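Local coordinates for ribonucleoside-diphosphate reductase (Sulfolobus acidocaldarius DSM 639, PDB 6QRZ), which is an R2-like ligand-binding oxidase of the ferritin-like superfamily that holds a manganese/iron cofactor and probably acts as an oxidoreductase, at residues A[37-42]-A[111-116]; A[101-106]-A[167-172]. All coordinates share one frame; numbering follows the deposited sequence.

Interaction 1. Residues A[37-42]-A[111-116]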
loop_
_atom_site.group_PDB
_atom_site.type_symbol
_atom_site.label_atom_id
_atom_site.label_comp_id
_atom_site.label_asym_id
_atom_site.label_seq_id
_atom_site.Cartn_x
_atom_site.Cartn_y
_atom_site.Cartn_z
ATOM N N VAL A 37 11.274 16.592 11.127
ATOM C CA VAL A 37 10.655 17.618 10.295
ATOM C C VAL A 37 9.142 17.446 10.240
ATOM O O VAL A 37 8.411 18.415 10.001
ATOM C CB VAL A 37 11.283 17.606 8.890
ATOM C CG1 VAL A 37 12.767 17.928 8.976
ATOM C CG2 VAL A 37 11.071 16.258 8.224
ATOM N N GLY A 38 8.643 16.233 10.460
ATOM C CA GLY A 38 7.214 15.997 10.479
ATOM C C GLY A 38 6.615 15.833 9.093
ATOM O O GLY A 38 7.298 15.806 8.069
ATOM N N TYR A 39 5.290 15.718 9.077
ATOM C CA TYR A 39 4.524 15.549 7.851
ATOM C C TYR A 39 3.978 16.892 7.383
ATOM O O TYR A 39 3.486 17.688 8.187
ATOM C CB TYR A 39 3.368 14.568 8.056
ATOM C CG TYR A 39 3.787 13.127 8.251
ATOM C CD1 TYR A 39 5.049 12.691 7.869
ATOM C CD2 TYR A 39 2.916 12.202 8.809
ATOM C CE1 TYR A 39 5.433 11.373 8.042
ATOM C CE2 TYR A 39 3.290 10.883 8.987
ATOM C CZ TYR A 39 4.548 10.474 8.602
ATOM O OH TYR A 39 4.924 9.163 8.776
ATOM N N ASP A 40 4.064 17.134 6.076
ATOM C CA ASP A 40 3.507 18.339 5.463
ATOM C C ASP A 40 2.079 18.031 5.030
ATOM O O ASP A 40 1.849 17.488 3.946
ATOM C CB ASP A 40 4.362 18.795 4.288
ATOM C CG ASP A 40 5.751 19.230 4.710
ATOM O OD1 ASP A 40 5.903 19.725 5.847
ATOM O OD2 ASP A 40 6.692 19.077 3.903
ATOM N N TRP A 41 1.112 18.384 5.881
ATOM C CA TRP A 41 -0.280 18.043 5.614
ATOM C C TRP A 41 -0.872 18.842 4.461
ATOM O O TRP A 41 -1.861 18.402 3.866
ATOM C CB TRP A 41 -1.122 18.252 6.872
ATOM C CG TRP A 41 -0.645 17.458 8.048
ATOM C CD1 TRP A 41 0.071 17.921 9.114
ATOM C CD2 TRP A 41 -0.840 16.058 8.274
ATOM N NE1 TRP A 41 0.327 16.896 9.992
ATOM C CE2 TRP A 41 -0.221 15.742 9.499
ATOM C CE3 TRP A 41 -1.482 15.041 7.559
ATOM C CZ2 TRP A 41 -0.224 14.453 10.025
ATOM C CZ3 TRP A 41 -1.484 13.762 8.085
ATOM C CH2 TRP A 41 -0.858 13.479 9.304
ATOM N N ASN A 42 -0.298 20.000 4.133
ATOM C CA ASN A 42 -0.832 20.817 3.052
ATOM C C ASN A 42 -0.345 20.384 1.675
ATOM O O ASN A 42 -0.810 20.936 0.672
ATOM C CB ASN A 42 -0.483 22.292 3.277
ATOM C CG ASN A 42 1.014 22.538 3.354
ATOM O OD1 ASN A 42 1.818 21.612 3.247
ATOM N ND2 ASN A 42 1.394 23.798 3.535
ATOM N N GLY A 111 13.746 10.512 -0.271
ATOM C CA GLY A 111 13.372 11.066 1.015
ATOM C C GLY A 111 11.989 11.672 1.078
ATOM O O GLY A 111 11.637 12.267 2.100
ATOM N N ARG A 112 11.192 11.538 0.017
ATOM C CA ARG A 112 9.850 12.116 -0.030
ATOM C C ARG A 112 8.877 11.142 0.629
ATOM O O ARG A 112 8.137 10.406 -0.026
ATOM C CB ARG A 112 9.452 12.428 -1.465
ATOM C CG ARG A 112 10.464 13.274 -2.215
ATOM C CD ARG A 112 9.960 13.620 -3.603
ATOM N NE ARG A 112 8.677 14.312 -3.550
ATOM C CZ ARG A 112 8.543 15.631 -3.474
ATOM N NH1 ARG A 112 9.619 16.406 -3.447
ATOM N NH2 ARG A 112 7.334 16.175 -3.426
ATOM N N VAL A 113 8.887 11.148 1.964
ATOM C CA VAL A 113 8.026 10.242 2.720
ATOM C C VAL A 113 6.557 10.544 2.461
ATOM O O VAL A 113 5.728 9.627 2.410
ATOM C CB VAL A 113 8.372 10.316 4.222
ATOM C CG1 VAL A 113 7.420 9.456 5.038
ATOM C CG2 VAL A 113 9.808 9.874 4.444
ATOM N N GLU A 114 6.210 11.821 2.276
ATOM C CA GLU A 114 4.830 12.169 1.954
ATOM C C GLU A 114 4.383 11.492 0.665
ATOM O O GLU A 114 3.259 10.981 0.579
ATOM C CB GLU A 114 4.676 13.687 1.841
ATOM C CG GLU A 114 5.084 14.459 3.085
ATOM C CD GLU A 114 6.575 14.737 3.136
ATOM O OE1 GLU A 114 7.278 14.399 2.161
ATOM O OE2 GLU A 114 7.042 15.295 4.152
ATOM N N ASP A 115 5.251 11.476 -0.350
ATOM C CA ASP A 115 4.942 10.742 -1.572
ATOM C C ASP A 115 4.898 9.242 -1.314
ATOM O O ASP A 115 4.082 8.530 -1.909
ATOM C CB ASP A 115 5.965 11.072 -2.657
ATOM C CG ASP A 115 5.768 12.456 -3.242
ATOM O OD1 ASP A 115 4.615 12.935 -3.262
ATOM O OD2 ASP A 115 6.762 13.063 -3.686
ATOM N N VAL A 116 5.767 8.746 -0.430
ATOM C CA VAL A 116 5.739 7.330 -0.075
ATOM C C VAL A 116 4.417 6.978 0.596
ATOM O O VAL A 116 3.862 5.897 0.375
ATOM C CB VAL A 116 6.941 6.974 0.820
ATOM C CG1 VAL A 116 6.856 5.526 1.281
ATOM C CG2 VAL A 116 8.244 7.217 0.082
#
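Y39 and E114 bring the two backbones nearest, their CA atoms 6.8 Å apart, where an irregular loop runs past the first turn of helix 113-139. Y39 meets V113 and E114 meets D40. In the first pair, CE1 of the Y39 ring lies 4.1 Å from CG1 of V113, the methyl approaching the ring obliquely. CG1 is the branch anti to the backbone N of V113 (chi1 176°). In the second, two acidic groups lie close: OD2 of D40 is 3.8 Å from OE2 of E114, and the two carboxylate planes are almost parallel, 3° apart. Chi2 of 85° bends the E114 chain at CD; OE2 of E114 lies 4.0 Å from the carbonyl O of G38. Two like charges this near would be expected to repel if both are ionised, and either acid might hold its proton more tightly. The contact lies at the surface, where helix 100-109 gives way to helix 113-139, a long helix of the ferritin-like fold that carries metal ligands E126 and H129. G111, with positive phi, closes the earlier helix in a Schellman motif, and R112 follows directly as the N-cap residue of the next. On the loop side, CB of Y39 sits over one face of the W41 indole, 4.0 Å above its plane and offset toward the rim. That indole reaches the second subunit, where its NE1 is hydrogen-bonded to D138 and R135 makes a cation-pi contact with it. Y39 itself packs on A130 of the second subunit, and the E114 side chain touches M46 of helix 44-54.

Interaction 2. Residues A[101-106]-A[167-172]; sequences TPLIST and SVMWKL
W170 has CG anti to its carbonyl carbon (chi1 -69°), and chi2 of 97° turns the indole so that one face meets P102; M169, bent at both chi2 and chi3, curls its methyl CE to 3.9 Å from CB of L103. The proline crosses the indole at about a right angle and sets CG over that face, 3.6 Å from the centroid of the six-membered ring and 21° off its normal, a CH-pi contact. CB of the same proline comes 3.1 Å from the carbonyl O of M169. This packing joins helix 100-109 to the junction of helix 155-169 and helix 171-174, in the all-helical fold of the ribonucleotide reductase small chain. Further along, L172 lies beside L103, pointing the same way, with CD1 of L172 4.1 Å from CD1 of L103. CB of L172 lies 3.9 Å from CB of P102. T106 crosses L172 at about a right angle, its OG1 3.3 Å from L172 CB. That hydroxyl donates to the carbonyl O of P102 (2.6 Å) from above the carbonyl plane, and T106 N reaches the same oxygen from the opposite face. W170 also packs against S105 of the second subunit.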
loop_
_atom_site.group_PDB
_atom_site.type_symbol
_atom_site.label_atom_id
_atom_site.label_comp_id
_atom_site.label_asym_id
_atom_site.label_seq_id
_atom_site.Cartn_x
_atom_site.Cartn_y
_atom_site.Cartn_z
ATOM N N THR A 101 6.157 -0.655 -7.102
ATOM C CA THR A 101 7.240 -0.867 -6.144
ATOM C C THR A 101 8.490 -0.050 -6.457
ATOM O O THR A 101 9.046 0.559 -5.525
ATOM C CB THR A 101 7.555 -2.364 -6.052
ATOM O OG1 THR A 101 6.376 -3.074 -5.653
ATOM C CG2 THR A 101 8.658 -2.617 -5.037
ATOM N N PRO A 102 8.992 0.015 -7.698
ATOM C CA PRO A 102 10.162 0.874 -7.945
ATOM C C PRO A 102 9.885 2.345 -7.707
ATOM O O PRO A 102 10.779 3.072 -7.256
ATOM C CB PRO A 102 10.501 0.599 -9.417
ATOM C CG PRO A 102 9.861 -0.697 -9.729
ATOM C CD PRO A 102 8.615 -0.736 -8.910
ATOM N N LEU A 103 8.668 2.809 -7.999
ATOM C CA LEU A 103 8.336 4.211 -7.770
ATOM C C LEU A 103 8.297 4.532 -6.280
ATOM O O LEU A 103 8.685 5.630 -5.866
ATOM C CB LEU A 103 7.001 4.544 -8.435
ATOM C CG LEU A 103 6.534 5.997 -8.370
ATOM C CD1 LEU A 103 7.601 6.928 -8.919
ATOM C CD2 LEU A 103 5.229 6.167 -9.128
ATOM N N ILE A 104 7.834 3.586 -5.462
ATOM C CA ILE A 104 7.851 3.787 -4.017
ATOM C C ILE A 104 9.282 3.772 -3.495
ATOM O O ILE A 104 9.672 4.624 -2.688
ATOM C CB ILE A 104 6.981 2.727 -3.317
ATOM C CG1 ILE A 104 5.522 2.861 -3.757
ATOM C CG2 ILE A 104 7.092 2.856 -1.808
ATOM C CD1 ILE A 104 4.607 1.813 -3.163
ATOM N N SER A 105 10.090 2.812 -3.954
ATOM C CA SER A 105 11.480 2.744 -3.515
ATOM C C SER A 105 12.274 3.955 -3.981
ATOM O O SER A 105 13.182 4.410 -3.274
ATOM C CB SER A 105 12.131 1.457 -4.021
ATOM O OG SER A 105 13.473 1.355 -3.572
ATOM N N THR A 106 11.955 4.490 -5.162
ATOM C CA THR A 106 12.623 5.700 -5.628
ATOM C C THR A 106 12.293 6.887 -4.732
ATOM O O THR A 106 13.173 7.693 -4.408
ATOM C CB THR A 106 12.231 5.995 -7.076
ATOM O OG1 THR A 106 12.551 4.866 -7.897
ATOM C CG2 THR A 106 12.977 7.215 -7.592
ATOM N N SER A 167 9.363 -2.254 -18.149
ATOM C CA SER A 167 10.680 -1.710 -18.465
ATOM C C SER A 167 10.872 -0.334 -17.841
ATOM O O SER A 167 11.919 -0.055 -17.246
ATOM C CB SER A 167 10.872 -1.643 -19.981
ATOM O OG SER A 167 10.775 -2.930 -20.567
ATOM N N VAL A 168 9.870 0.537 -17.959
ATOM C CA VAL A 168 10.031 1.916 -17.510
ATOM C C VAL A 168 9.950 2.013 -15.991
ATOM O O VAL A 168 10.669 2.805 -15.372
ATOM C CB VAL A 168 8.993 2.821 -18.197
ATOM C CG1 VAL A 168 9.203 2.812 -19.702
ATOM C CG2 VAL A 168 7.584 2.370 -17.859
ATOM N N MET A 169 9.083 1.218 -15.361
ATOM C CA MET A 169 8.962 1.267 -13.908
ATOM C C MET A 169 10.184 0.645 -13.244
ATOM O O MET A 169 10.857 1.285 -12.431
ATOM C CB MET A 169 7.681 0.562 -13.456
ATOM C CG MET A 169 6.400 1.176 -13.995
ATOM S SD MET A 169 6.250 2.942 -13.672
ATOM C CE MET A 169 6.133 2.962 -11.887
ATOM N N TRP A 170 10.497 -0.603 -13.596
ATOM C CA TRP A 170 11.638 -1.285 -12.997
ATOM C C TRP A 170 12.978 -0.754 -13.488
ATOM O O TRP A 170 14.018 -1.253 -13.042
ATOM C CB TRP A 170 11.536 -2.790 -13.248
ATOM C CG TRP A 170 10.405 -3.419 -12.494
ATOM C CD1 TRP A 170 9.156 -3.697 -12.968
ATOM C CD2 TRP A 170 10.415 -3.831 -11.122
ATOM N NE1 TRP A 170 8.389 -4.263 -11.978
ATOM C CE2 TRP A 170 9.140 -4.356 -10.835
ATOM C CE3 TRP A 170 11.381 -3.811 -10.110
ATOM C CZ2 TRP A 170 8.804 -4.858 -9.578
ATOM C CZ3 TRP A 170 11.045 -4.307 -8.862
ATOM C CH2 TRP A 170 9.769 -4.824 -8.608
ATOM N N LYS A 171 12.987 0.231 -14.391
ATOM C CA LYS A 171 14.213 0.970 -14.663
ATOM C C LYS A 171 14.546 1.931 -13.530
ATOM O O LYS A 171 15.706 2.333 -13.390
ATOM C CB LYS A 171 14.091 1.734 -15.982
ATOM C CG LYS A 171 15.412 2.208 -16.566
ATOM C CD LYS A 171 15.195 2.918 -17.893
ATOM C CE LYS A 171 16.508 3.402 -18.490
ATOM N NZ LYS A 171 16.292 4.186 -19.738
ATOM N N LEU A 172 13.551 2.302 -12.719
ATOM C CA LEU A 172 13.814 3.124 -11.544
ATOM C C LEU A 172 14.597 2.356 -10.489
ATOM O O LEU A 172 15.321 2.965 -9.693
ATOM C CB LEU A 172 12.499 3.631 -10.953
ATOM C CG LEU A 172 11.596 4.465 -11.859
ATOM C CD1 LEU A 172 10.277 4.764 -11.164
ATOM C CD2 LEU A 172 12.295 5.747 -12.252
#

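Interactions 1 and 2 lie with their centres about 19 Å apart and meet directly, CG2 of V116 packing 4.1 Å from the carbonyl O of I104. The bridge between them is the consecutive pair of helices 100-109 and 113-139, the first carrying 101-106 and the second 111-116. Along the chain the segments alternate, in the order 37-42, 101-106, 111-116, 167-172, so two successive helices are flanked by an early loop and by a later helix junction. Interaction 1 is at the surface and interaction 2 is buried; the side chain of L103 is about 11 Å from the bound iron(III) ion. Both touch the second subunit, so this end of the fold, loop and helices alike, is part of the dimer interface.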